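Local coordinates for GTPase-activating protein skywalker (Drosophila melanogaster, PDB 6R82) that acts as a GTPase-activating protein for Rab35, regulating synaptic vesicle protein recycling and turnover through endosomal trafficking, and is represented here by its TLDc domain, at residues 130-133 with 134-137; 8-11 with 12-15. All coordinates share one frame; numbering follows the deposited sequence.

Near the N terminus of the TLDc domain, interaction 2 joins the last turn of helix 5-11 to the start of helix 13-18, bridging the break at R12 between two short helices; F14 and L15 then carry the second helix onto strands 30-36, 57-63 and 99-104. Much later in the chain, interaction 1 closes the tight hairpin between strands 129-131 and 135-138, which strand 146-149 extends and helix 44-51 packs against. Both are local closures; they follow in series, without nesting or crossing. The centres of interactions 1 and 2 lie about 29 Å apart, on opposite sides of the chain's centre. The nearest atoms of interactions 1 and 2 are about 17 Å apart.

Interaction 1: residues 130-133 with 134-137; sequences AADS and KMIT
The tight hairpin between strands 129-131 and 135-138 is closed by D132 and M135, with S133 and K134 at its tip. D132 N gives a straight hydrogen bond to M135 O (2.9 Å), but the return bond does not use the D132 carbonyl. M135 N turns instead to D132 OD1 (2.9 Å), nearly in line with its C-O bond, and K134 N reaches the same oxygen at 2.8 Å from 44° above the carboxylate plane. The bond to K134 N makes this an Asx turn. Its shape depends on a first torsion of 61°, which sets D132 CG between the backbone N and the carbonyl carbon and brings OD1 back over the turn to the two amides. D132 O is bound by the hydroxyl of Y48. An alanine in place of D132 would remove the carboxylate and would probably leave the amides of K134 and M135 without their acceptor, allowing the turn to flex. Aspartate suits the place because its short arm holds an acceptor close to the backbone.

Further from the tip the antiparallel ladder is regular: A130 and T137 form a hydrogen-bonded pair, with T137 N 2.9 Å from A130 O, and A131 and I136 a non-hydrogen-bonded one. A131 CB rests 3.9 Å from I136 CD1, on the face where F47 and Y48 of helix 44-51 meet I136. A131 is small enough to sit buried among I136, W77 and Y48. On the other face T137 CG2 touches A130 CB at 3.6 Å, while T137 OG1 bonds to I146 O of the neighbouring strand. M135, bent along its chain, crosses the D132 side chain at about a right angle, bringing CE to 3.7 Å from D132 OD2; W147 also touches M135.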
ATOM      1  N   ALA A 130      -1.482  -9.048  -2.560  1.00 39.65           N
ATOM      2  CA  ALA A 130      -1.859  -9.893  -3.692  1.00 45.80           C
ATOM      3  C   ALA A 130      -2.170  -8.996  -4.885  1.00 38.28           C
ATOM      4  O   ALA A 130      -2.647  -7.875  -4.709  1.00 42.59           O
ATOM      5  CB  ALA A 130      -3.060 -10.788  -3.360  1.00 42.29           C
ATOM      6  N   ALA A 131      -1.873  -9.472  -6.095  1.00 40.58           N
ATOM      7  CA  ALA A 131      -2.060  -8.631  -7.275  1.00 38.50           C
ATOM      8  C   ALA A 131      -2.108  -9.485  -8.533  1.00 35.46           C
ATOM      9  O   ALA A 131      -1.383 -10.474  -8.652  1.00 39.54           O
ATOM     10  CB  ALA A 131      -0.934  -7.591  -7.402  1.00 38.01           C
ATOM     11  N   ASP A 132      -2.940  -9.074  -9.483  1.00 37.88           N
ATOM     12  CA  ASP A 132      -2.971  -9.732 -10.789  1.00 44.11           C
ATOM     13  C   ASP A 132      -3.391  -8.699 -11.828  1.00 43.23           C
ATOM     14  O   ASP A 132      -3.261  -7.493 -11.603  1.00 38.99           O
ATOM     15  CB  ASP A 132      -3.875 -10.981 -10.750  1.00 43.07           C
ATOM     16  CG  ASP A 132      -5.336 -10.669 -10.407  1.00 45.97           C
ATOM     17  OD1 ASP A 132      -5.794  -9.512 -10.574  1.00 44.52           O
ATOM     18  OD2 ASP A 132      -6.041 -11.617  -9.984  1.00 47.87           O
ATOM     19  N   SER A 133      -3.913  -9.163 -12.969  1.00 40.69           N
ATOM     20  CA  SER A 133      -4.266  -8.223 -14.029  1.00 40.17           C
ATOM     21  C   SER A 133      -5.592  -7.520 -13.777  1.00 41.07           C
ATOM     22  O   SER A 133      -5.896  -6.532 -14.458  1.00 41.74           O
ATOM     23  CB  SER A 133      -4.314  -8.938 -15.380  1.00 46.76           C
ATOM     24  OG  SER A 133      -5.464  -9.771 -15.470  1.00 47.86           O
ATOM     25  N   LYS A 134      -6.389  -8.003 -12.828  1.00 38.99           N
ATOM     26  CA  LYS A 134      -7.691  -7.411 -12.549  1.00 49.05           C
ATOM     27  C   LYS A 134      -7.710  -6.549 -11.294  1.00 48.09           C
ATOM     28  O   LYS A 134      -8.577  -5.672 -11.181  1.00 48.28           O
ATOM     29  CB  LYS A 134      -8.759  -8.509 -12.396  1.00 45.96           C
ATOM     30  CG  LYS A 134      -8.930  -9.433 -13.620  1.00 47.93           C
ATOM     31  CD  LYS A 134      -9.151  -8.652 -14.889  1.00 48.28           C
ATOM     32  CE  LYS A 134     -10.641  -8.431 -15.140  1.00 57.42           C
ATOM     33  NZ  LYS A 134     -10.864  -7.441 -16.241  1.00 54.38           N
ATOM     34  N   MET A 135      -6.805  -6.785 -10.345  1.00 43.67           N
ATOM     35  CA  MET A 135      -6.895  -6.088  -9.068  1.00 44.95           C
ATOM     36  C   MET A 135      -5.557  -6.100  -8.345  1.00 46.69           C
ATOM     37  O   MET A 135      -4.691  -6.949  -8.577  1.00 43.68           O
ATOM     38  CB  MET A 135      -7.958  -6.713  -8.159  1.00 45.65           C
ATOM     39  CG  MET A 135      -7.660  -8.151  -7.791  1.00 48.97           C
ATOM     40  SD  MET A 135      -6.576  -8.343  -6.349  1.00 54.91           S
ATOM     41  CE  MET A 135      -5.648  -9.822  -6.790  1.00 47.70           C
ATOM     42  N   ILE A 136      -5.436  -5.158  -7.419  1.00 45.51           N
ATOM     43  CA  ILE A 136      -4.364  -5.117  -6.443  1.00 43.36           C
ATOM     44  C   ILE A 136      -5.024  -5.002  -5.076  1.00 46.65           C
ATOM     45  O   ILE A 136      -5.987  -4.245  -4.914  1.00 43.60           O
ATOM     46  CB  ILE A 136      -3.401  -3.946  -6.733  1.00 44.75           C
ATOM     47  CG1 ILE A 136      -2.071  -4.146  -6.033  1.00 50.51           C
ATOM     48  CG2 ILE A 136      -4.011  -2.590  -6.382  1.00 47.79           C
ATOM     49  CD1 ILE A 136      -0.902  -3.768  -6.914  1.00 51.71           C
ATOM     50  N   THR A 137      -4.563  -5.798  -4.110  1.00 46.51           N
ATOM     51  CA  THR A 137      -5.193  -5.801  -2.797  1.00 49.55           C
ATOM     52  C   THR A 137      -4.129  -5.917  -1.713  1.00 46.45           C
ATOM     53  O   THR A 137      -3.045  -6.463  -1.938  1.00 45.94           O
ATOM     54  CB  THR A 137      -6.235  -6.941  -2.661  1.00 50.70           C
ATOM     55  OG1 THR A 137      -6.924  -6.843  -1.406  1.00 50.81           O
ATOM     56  CG2 THR A 137      -5.575  -8.289  -2.739  1.00 48.81           C
TER

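Interaction 2: residues 8-11 with 12-15; sequences TWTD and RQFL
W9 and Q13 make a CH-pi contact on the surface, spanning the break between helices 5-11 and 13-18 where R12 leaves the helical path and serves as N-cap position of the second helix. Q13 CG lies over one face of the indole, 3.6 Å from the centroid of the six-membered ring and close to its normal. The Q13 chain runs extended beyond CG and carries the amide, its plane 17° from that of the ring, out past the CZ3-CH2 edge: Q13 CD is 3.5 Å from W9 CZ3 and OE1 is 3.3 Å from W9 CH2. W9 can meet it because its CG stands opposite the backbone N (chi1 -178°), swinging the indole along the helix toward the following turn; the F16 ring also meets W9.

The other end of the Q13 amide is held by the backbone. Q13 NE2 donates to T10 O at 3.0 Å, in the carbonyl plane and on a lone pair, and T10 CG2 lies alongside NE2 at 3.7 Å. T10 OG1 is bound to I6 O, back along its own helix. At the break itself R12 N donates to W9 O at 3.3 Å, well above that carbonyl plane, and more weakly to T8 O. A glutamine fits because its CG methylene can lie on the indole face while the amide beyond it supplies the hydrogen that the interrupted helix no longer offers T10 O. That bond, nearly in the amide plane, probably sets the rotation of the amide, with NE2 toward the carbonyl and OE1 above the rim of the indole, just past CH2.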
ATOM      1  N   THR A   8      10.185  21.778   0.536  1.00 46.28           N
ATOM      2  CA  THR A   8      10.240  20.319   0.576  1.00 45.19           C
ATOM      3  C   THR A   8       9.176  19.758   1.509  1.00 48.37           C
ATOM      4  O   THR A   8       8.444  18.824   1.147  1.00 43.92           O
ATOM      5  CB  THR A   8      11.633  19.861   1.009  1.00 44.37           C
ATOM      6  OG1 THR A   8      12.601  20.354   0.076  1.00 55.48           O
ATOM      7  CG2 THR A   8      11.720  18.335   1.099  1.00 45.89           C
ATOM      8  N   TRP A   9       9.077  20.320   2.725  1.00 43.35           N
ATOM      9  CA  TRP A   9       8.052  19.867   3.660  1.00 35.64           C
ATOM     10  C   TRP A   9       6.662  20.090   3.091  1.00 40.11           C
ATOM     11  O   TRP A   9       5.802  19.211   3.176  1.00 38.91           O
ATOM     12  CB  TRP A   9       8.167  20.581   5.017  1.00 36.95           C
ATOM     13  CG  TRP A   9       7.123  20.056   6.000  1.00 34.44           C
ATOM     14  CD1 TRP A   9       7.252  18.975   6.841  1.00 36.01           C
ATOM     15  CD2 TRP A   9       5.790  20.550   6.189  1.00 34.75           C
ATOM     16  NE1 TRP A   9       6.087  18.792   7.566  1.00 35.79           N
ATOM     17  CE2 TRP A   9       5.177  19.747   7.182  1.00 38.09           C
ATOM     18  CE3 TRP A   9       5.056  21.603   5.624  1.00 37.72           C
ATOM     19  CZ2 TRP A   9       3.867  19.969   7.621  1.00 39.94           C
ATOM     20  CZ3 TRP A   9       3.759  21.829   6.068  1.00 39.86           C
ATOM     21  CH2 TRP A   9       3.177  21.012   7.050  1.00 41.86           C
ATOM     22  N   THR A  10       6.412  21.278   2.526  1.00 42.88           N
ATOM     23  CA  THR A  10       5.056  21.593   2.067  1.00 45.64           C
ATOM     24  C   THR A  10       4.607  20.648   0.955  1.00 46.88           C
ATOM     25  O   THR A  10       3.454  20.202   0.937  1.00 49.78           O
ATOM     26  CB  THR A  10       4.973  23.049   1.587  1.00 50.29           C
ATOM     27  OG1 THR A  10       5.450  23.934   2.612  1.00 48.16           O
ATOM     28  CG2 THR A  10       3.521  23.414   1.243  1.00 50.95           C
ATOM     29  N   ASP A  11       5.505  20.318   0.028  1.00 51.20           N
ATOM     30  CA  ASP A  11       5.132  19.509  -1.125  1.00 52.93           C
ATOM     31  C   ASP A  11       4.933  18.043  -0.783  1.00 54.85           C
ATOM     32  O   ASP A  11       4.285  17.328  -1.555  1.00 58.72           O
ATOM     33  CB  ASP A  11       6.194  19.628  -2.216  1.00 54.13           C
ATOM     34  CG  ASP A  11       6.238  21.012  -2.839  1.00 64.44           C
ATOM     35  OD1 ASP A  11       5.228  21.757  -2.734  1.00 63.18           O
ATOM     36  OD2 ASP A  11       7.286  21.348  -3.441  1.00 66.21           O
ATOM     37  N   ARG A  12       5.460  17.583   0.350  1.00 53.26           N
ATOM     38  CA  ARG A  12       5.454  16.171   0.717  1.00 49.62           C
ATOM     39  C   ARG A  12       5.007  15.990   2.150  1.00 47.50           C
ATOM     40  O   ARG A  12       5.588  15.192   2.896  1.00 48.19           O
ATOM     41  CB  ARG A  12       6.842  15.551   0.535  1.00 53.90           C
ATOM     42  CG  ARG A  12       7.493  15.763  -0.811  1.00 57.82           C
ATOM     43  CD  ARG A  12       8.162  14.477  -1.266  1.00 59.77           C
ATOM     44  NE  ARG A  12       8.377  14.405  -2.713  1.00 67.42           N
ATOM     45  CZ  ARG A  12       7.450  14.032  -3.596  1.00 67.29           C
ATOM     46  NH1 ARG A  12       7.742  13.988  -4.892  1.00 66.17           N
ATOM     47  NH2 ARG A  12       6.226  13.708  -3.182  1.00 66.26           N
ATOM     48  N   GLN A  13       3.966  16.722   2.559  1.00 46.20           N
ATOM     49  CA  GLN A  13       3.558  16.730   3.961  1.00 42.34           C
ATOM     50  C   GLN A  13       3.168  15.347   4.450  1.00 48.95           C
ATOM     51  O   GLN A  13       3.423  14.991   5.608  1.00 47.53           O
ATOM     52  CB  GLN A  13       2.387  17.690   4.162  1.00 49.99           C
ATOM     53  CG  GLN A  13       2.749  19.132   3.923  1.00 51.31           C
ATOM     54  CD  GLN A  13       1.555  20.048   4.025  1.00 49.46           C
ATOM     55  OE1 GLN A  13       0.775  19.963   4.975  1.00 51.11           O
ATOM     56  NE2 GLN A  13       1.392  20.918   3.028  1.00 49.22           N
ATOM     57  N   PHE A  14       2.499  14.569   3.607  1.00 49.62           N
ATOM     58  CA  PHE A  14       2.017  13.278   4.072  1.00 51.76           C
ATOM     59  C   PHE A  14       3.177  12.333   4.392  1.00 45.62           C
ATOM     60  O   PHE A  14       3.097  11.558   5.352  1.00 46.70           O
ATOM     61  CB  PHE A  14       1.066  12.681   3.029  1.00 60.43           C
ATOM     62  CG  PHE A  14      -0.173  13.526   2.776  1.00 69.43           C
ATOM     63  CD1 PHE A  14      -0.757  14.261   3.807  1.00 69.09           C
ATOM     64  CD2 PHE A  14      -0.749  13.588   1.509  1.00 75.30           C
ATOM     65  CE1 PHE A  14      -1.893  15.036   3.583  1.00 74.72           C
ATOM     66  CE2 PHE A  14      -1.886  14.365   1.279  1.00 72.76           C
ATOM     67  CZ  PHE A  14      -2.453  15.088   2.319  1.00 70.77           C
ATOM     68  N   LEU A  15       4.265  12.402   3.619  1.00 42.70           N
ATOM     69  CA  LEU A  15       5.442  11.588   3.909  1.00 46.72           C
ATOM     70  C   LEU A  15       6.042  11.946   5.262  1.00 43.80           C
ATOM     71  O   LEU A  15       6.392  11.057   6.051  1.00 39.39           O
ATOM     72  CB  LEU A  15       6.497  11.770   2.817  1.00 42.86           C
ATOM     73  CG  LEU A  15       6.303  11.025   1.495  1.00 49.07           C
ATOM     74  CD1 LEU A  15       7.502  11.265   0.605  1.00 49.42           C
ATOM     75  CD2 LEU A  15       6.151   9.562   1.777  1.00 51.48           C
TER